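Local coordinates for peptidoglycan synthase activator LpoP (Pseudomonas aeruginosa, PDB 6W5Q), which is a lipoprotein that probably activates a peptidoglycan synthase in cell-wall synthesis, represented here by its globular C-terminal tetratricopeptide-repeat domain, at residues L52-A56 with V71-G75; W90-Q95 with A109-K114. All coordinates share one frame; numbering follows the deposited sequence.

Interaction 1 of 2, residues L52-A56 with V71-G75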
# COMPACT_ATOMS: atom_id res chain seq x y z
N LEU A 52 -5.06 0.59 -2.05
CA LEU A 52 -3.90 -0.24 -2.37
C LEU A 52 -2.70 0.14 -1.50
O LEU A 52 -1.94 -0.73 -1.05
CB LEU A 52 -3.57 -0.12 -3.86
CG LEU A 52 -4.74 -0.69 -4.68
CD1 LEU A 52 -4.60 -0.49 -6.15
CD2 LEU A 52 -4.92 -2.17 -4.38
N TYR A 53 -2.53 1.44 -1.24
CA TYR A 53 -1.46 1.90 -0.37
C TYR A 53 -1.53 1.25 1.01
O TYR A 53 -0.53 0.75 1.53
CB TYR A 53 -1.52 3.42 -0.24
CG TYR A 53 -0.50 3.97 0.72
CD1 TYR A 53 0.82 4.14 0.32
CD2 TYR A 53 -0.85 4.33 2.01
CE1 TYR A 53 1.78 4.65 1.19
CE2 TYR A 53 0.09 4.84 2.89
CZ TYR A 53 1.40 5.00 2.47
OH TYR A 53 2.35 5.50 3.34
N ARG A 54 -2.72 1.24 1.61
CA ARG A 54 -2.87 0.63 2.93
C ARG A 54 -2.75 -0.88 2.86
O ARG A 54 -2.23 -1.52 3.78
CB ARG A 54 -4.23 1.01 3.54
CG ARG A 54 -4.55 2.47 3.41
CD ARG A 54 -5.41 2.97 4.54
NE ARG A 54 -5.52 4.42 4.45
CZ ARG A 54 -5.92 5.22 5.44
NH1 ARG A 54 -6.28 4.71 6.62
NH2 ARG A 54 -5.97 6.52 5.23
N LEU A 55 -3.28 -1.47 1.79
CA LEU A 55 -3.16 -2.91 1.61
C LEU A 55 -1.69 -3.32 1.50
O LEU A 55 -1.25 -4.27 2.15
CB LEU A 55 -3.96 -3.33 0.38
CG LEU A 55 -4.01 -4.84 0.11
CD1 LEU A 55 -4.25 -5.59 1.41
CD2 LEU A 55 -5.09 -5.18 -0.94
N ALA A 56 -0.91 -2.59 0.70
CA ALA A 56 0.52 -2.90 0.59
C ALA A 56 1.20 -2.74 1.94
O ALA A 56 2.11 -3.51 2.27
CB ALA A 56 1.17 -1.99 -0.46
N VAL A 71 1.17 -5.00 -5.06
CA VAL A 71 0.01 -4.17 -4.73
C VAL A 71 0.37 -2.70 -4.81
O VAL A 71 -0.36 -1.90 -5.41
CB VAL A 71 -0.53 -4.53 -3.33
CG1 VAL A 71 -1.69 -3.59 -2.95
CG2 VAL A 71 -0.92 -5.99 -3.29
N ALA A 72 1.51 -2.32 -4.22
CA ALA A 72 1.93 -0.92 -4.27
C ALA A 72 2.22 -0.48 -5.70
O ALA A 72 1.92 0.66 -6.08
CB ALA A 72 3.15 -0.71 -3.38
N ARG A 73 2.81 -1.38 -6.50
CA ARG A 73 3.10 -1.03 -7.89
C ARG A 73 1.81 -0.89 -8.68
O ARG A 73 1.74 -0.10 -9.62
CB ARG A 73 4.01 -2.09 -8.53
CG ARG A 73 5.48 -1.88 -8.22
CD ARG A 73 6.35 -2.24 -9.43
NE ARG A 73 7.65 -1.54 -9.44
CZ ARG A 73 8.75 -2.04 -8.89
NH1 ARG A 73 8.70 -3.21 -8.29
NH2 ARG A 73 9.89 -1.37 -8.92
N ARG A 74 0.79 -1.64 -8.29
CA ARG A 74 -0.51 -1.46 -8.92
C ARG A 74 -1.15 -0.14 -8.48
O ARG A 74 -1.63 0.62 -9.32
CB ARG A 74 -1.42 -2.66 -8.61
CG ARG A 74 -2.68 -2.68 -9.46
CD ARG A 74 -3.27 -4.08 -9.59
NE ARG A 74 -3.75 -4.60 -8.32
CZ ARG A 74 -4.96 -4.38 -7.83
NH1 ARG A 74 -5.84 -3.63 -8.49
NH2 ARG A 74 -5.30 -4.91 -6.66
N GLY A 75 -1.16 0.14 -7.18
CA GLY A 75 -1.67 1.43 -6.72
C GLY A 75 -1.04 2.60 -7.46
O GLY A 75 -1.73 3.54 -7.86

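Interaction 2 of 2, residues W90-Q95 with A109-K114. With SO4 (sulfate ion), chain J.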
# COMPACT_ATOMS: atom_id res chain seq x y z
N TRP A 90 6.13 4.70 -3.65
CA TRP A 90 7.51 4.35 -3.99
C TRP A 90 8.31 3.98 -2.74
O TRP A 90 9.09 3.02 -2.76
CB TRP A 90 8.19 5.48 -4.75
CG TRP A 90 7.90 5.48 -6.21
CD1 TRP A 90 7.32 6.49 -6.93
CD2 TRP A 90 8.19 4.43 -7.16
NE1 TRP A 90 7.22 6.12 -8.26
CE2 TRP A 90 7.75 4.87 -8.42
CE3 TRP A 90 8.77 3.16 -7.05
CZ2 TRP A 90 7.87 4.09 -9.57
CZ3 TRP A 90 8.89 2.38 -8.20
CH2 TRP A 90 8.44 2.85 -9.44
N GLU A 91 8.14 4.73 -1.64
CA GLU A 91 8.81 4.38 -0.39
C GLU A 91 8.42 2.98 0.07
O GLU A 91 9.27 2.20 0.50
CB GLU A 91 8.50 5.41 0.70
CG GLU A 91 9.05 4.99 2.07
CD GLU A 91 10.58 4.78 2.07
OE1 GLU A 91 11.28 5.42 1.25
OE2 GLU A 91 11.08 3.97 2.90
N LEU A 92 7.13 2.64 -0.04
CA LEU A 92 6.71 1.27 0.24
C LEU A 92 7.41 0.27 -0.67
O LEU A 92 7.79 -0.82 -0.24
CB LEU A 92 5.19 1.15 0.06
CG LEU A 92 4.31 1.25 1.31
CD1 LEU A 92 4.59 2.55 2.07
CD2 LEU A 92 2.82 1.12 0.92
N ILE A 93 7.55 0.61 -1.95
CA ILE A 93 8.21 -0.31 -2.88
C ILE A 93 9.68 -0.48 -2.52
O ILE A 93 10.22 -1.59 -2.56
CB ILE A 93 8.02 0.20 -4.33
CG1 ILE A 93 6.55 0.10 -4.72
CG2 ILE A 93 8.94 -0.55 -5.30
CD1 ILE A 93 6.21 0.81 -6.00
N ALA A 94 10.35 0.62 -2.15
CA ALA A 94 11.73 0.56 -1.67
C ALA A 94 11.85 -0.37 -0.48
O ALA A 94 12.77 -1.19 -0.41
CB ALA A 94 12.21 1.97 -1.29
N GLN A 95 10.92 -0.26 0.46
CA GLN A 95 11.00 -1.07 1.67
C GLN A 95 10.74 -2.53 1.36
O GLN A 95 11.35 -3.41 1.97
CB GLN A 95 10.01 -0.56 2.70
CG GLN A 95 10.29 0.85 3.12
CD GLN A 95 9.43 1.26 4.27
OE1 GLN A 95 9.40 2.44 4.65
NE2 GLN A 95 8.71 0.30 4.84
N ALA A 109 14.07 3.03 -6.16
CA ALA A 109 12.69 3.38 -5.86
C ALA A 109 12.63 4.64 -5.03
O ALA A 109 11.80 5.52 -5.30
CB ALA A 109 12.00 2.22 -5.13
N ARG A 110 13.52 4.77 -4.04
CA ARG A 110 13.56 5.99 -3.24
C ARG A 110 13.97 7.18 -4.07
O ARG A 110 13.66 8.32 -3.71
CB ARG A 110 14.54 5.83 -2.07
CG ARG A 110 14.18 4.74 -1.11
CD ARG A 110 14.68 5.01 0.31
NE ARG A 110 13.92 4.22 1.28
CZ ARG A 110 14.25 3.00 1.68
NH1 ARG A 110 15.36 2.43 1.22
NH2 ARG A 110 13.48 2.36 2.55
N GLN A 111 14.70 6.93 -5.17
CA GLN A 111 15.02 8.00 -6.12
C GLN A 111 13.77 8.53 -6.81
O GLN A 111 13.65 9.73 -7.07
CB GLN A 111 16.01 7.49 -7.16
CG GLN A 111 17.41 8.00 -7.04
CD GLN A 111 18.19 7.79 -8.32
OE1 GLN A 111 17.62 7.40 -9.34
NE2 GLN A 111 19.49 8.04 -8.27
N LYS A 112 12.84 7.62 -7.15
CA LYS A 112 11.61 8.03 -7.83
C LYS A 112 10.65 8.72 -6.87
O LYS A 112 9.87 9.58 -7.30
CB LYS A 112 10.92 6.83 -8.48
CG LYS A 112 11.88 5.93 -9.20
CD LYS A 112 11.22 4.88 -10.05
CE LYS A 112 12.32 4.04 -10.73
NZ LYS A 112 11.83 2.74 -11.24
N ALA A 113 10.68 8.34 -5.60
CA ALA A 113 9.86 9.02 -4.61
C ALA A 113 10.30 10.47 -4.45
O ALA A 113 9.46 11.35 -4.22
CB ALA A 113 9.94 8.27 -3.28
N LYS A 114 11.60 10.75 -4.62
CA LYS A 114 12.13 12.08 -4.36
C LYS A 114 11.97 13.01 -5.55
O LYS A 114 11.94 14.23 -5.36
CB LYS A 114 13.62 12.00 -3.96
CG LYS A 114 13.88 11.76 -2.46
CD LYS A 114 12.93 10.73 -1.83
CE LYS A 114 13.49 10.03 -0.60
NZ LYS A 114 12.86 8.68 -0.42
S SO4 J . 9.06 1.76 -13.22
O1 SO4 J . 9.79 0.73 -12.47
O2 SO4 J . 8.85 1.29 -14.59
O3 SO4 J . 7.76 2.01 -12.60
O4 SO4 J . 9.81 3.02 -13.25

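Interaction 1 of 2, residues L52-A56 with V71-G75
Two antiparallel helices of the tetratricopeptide-repeat domain, 49-61 and 65-78, pack here through Leu52, Ala56, Val71, Ala72 and Gly75, near the centre of the chain. Their short segments run at 166° to each other with axes 8.3 Å apart, a close approach that small residues permit. Gly75 lies opposite Leu52, and Ala56 faces Ala72, whose CB atom is 3.8 Å from Ala56 CB.

Leu52 spans the gap between the helices. With CG anti to the carbonyl carbon and beside the backbone N (chi1 -64°), its isobutyl group is carried toward helix 65-78, where the methyls take different partners: CD1 settles 3.5 Å from Gly75 CA, while CD2 turns toward Val71 and Arg74. Gly75 has no side chain, and Leu52 lies directly on its backbone, Leu52 CB 3.8 Å from Gly75 CA.

Val71 answers from the other helix with a single branch. Because CG1 is anti to the backbone N (chi1 176°), it enters the groove between Leu52 and Ala56. There Val71 CG1 is 3.4 Å from Leu52 O. Val71 CG1 also packs 3.8 Å from Leu52 CD2 and meets Leu55 CB at 4.0 Å. Leu52 O is meanwhile the acceptor for Ala56 N, so the methyl packs beside an intact helical hydrogen bond.

At the border of this apolar patch the Arg74 chain bends at chi3 and brings its guanidinium back over the leucine, one face resting on the Leu52 methyls; Arg74 NH2 is 3.6 Å from Leu52 CD2. The polar ends are satisfied outside the pair, NH1 by Tyr78 OH and NH2 by Gln42 OE1 of helix 31-44. No hydrogen bond joins the two segments, and the close apolar packing is that of the helical hairpin from which tetratricopeptide-repeat folds are built.

Interaction 2 of 2, residues W90-Q95 with A109-K114
Trp90 CG is turned anti to its carbonyl carbon (chi1 -83°), which lays the indole along helix 103-114, while the bend at chi2 of Glu91 (59°) swings the neighbouring carboxylate toward Arg110. Both belong to the antiparallel packing of helices 83-99 and 103-114, a helical hairpin at the C-terminal end of the tetratricopeptide-repeat domain. The segment axes approach to 8.0 Å.

Small side chains fill the middle. Ala109 CB sits 3.9 Å from Ala94 CB and equally near Trp90 CE3, and Ala113 CB meets Trp90 CB at 3.6 Å.

Outward from this alanine seam, Lys112 spreads its aliphatic chain over one face of the indole. CB lies above the plane toward the rim, and the extended chain carries CD over the six-membered ring, a CH-pi contact 3.6 Å from Lys112 CD to the ring centroid. The tryptophan is thus packed between helices, for it also touches Leu76 of helix 65-78.

On the other flank Arg110 takes Glu91 side-on, one nitrogen to each oxygen. Arg110 NE donates to the syn lone pair of Glu91 OE1, which lies somewhat out of the guanidinium plane. Arg110 NH2 approaches Glu91 OE2, 2.9 Å away, from the syn side but out of the carboxylate plane; the two flat groups are twisted 32° apart. The NH2 bond is the straighter. Together the two bonds probably fix the rotation of the carboxylate. Ala94 CB lies over the centre of the guanidinium face, 3.7 Å from Arg110 CZ, and a salt bridge from NH1 to Glu98 gives the arginine a second acidic partner. Lys114 NZ adds a long salt bridge to Glu91 OE1.

Past the indole, Lys112 NZ donates to a sulfate ion, probably from the crystallisation liquor, 2.9 Å from its O4, while O3 of the same ion meets the ring edge 3.3 Å from Trp90 CH2.

Overall arrangement
Interactions 1 and 2 follow each other along the chain as successive antiparallel helix pairs, their centres about 13 Å apart, and they meet where helices 65-78 and 83-99 pack side by side. Ile93 fits against the helix of segment 71-75, its CG1 3.7 Å from Ala72 CB and its CD1 3.6 Å from Arg73 CG. Leu92, on the adjoining position, reaches segment 52-56 instead, with CD2 3.8 Å from Ala56 CB. The centre of interaction 1 lies about 3 Å from the centre of the chain and the contact is buried, whereas that of interaction 2 is about 12 Å out and carries the charged network and the sulfate.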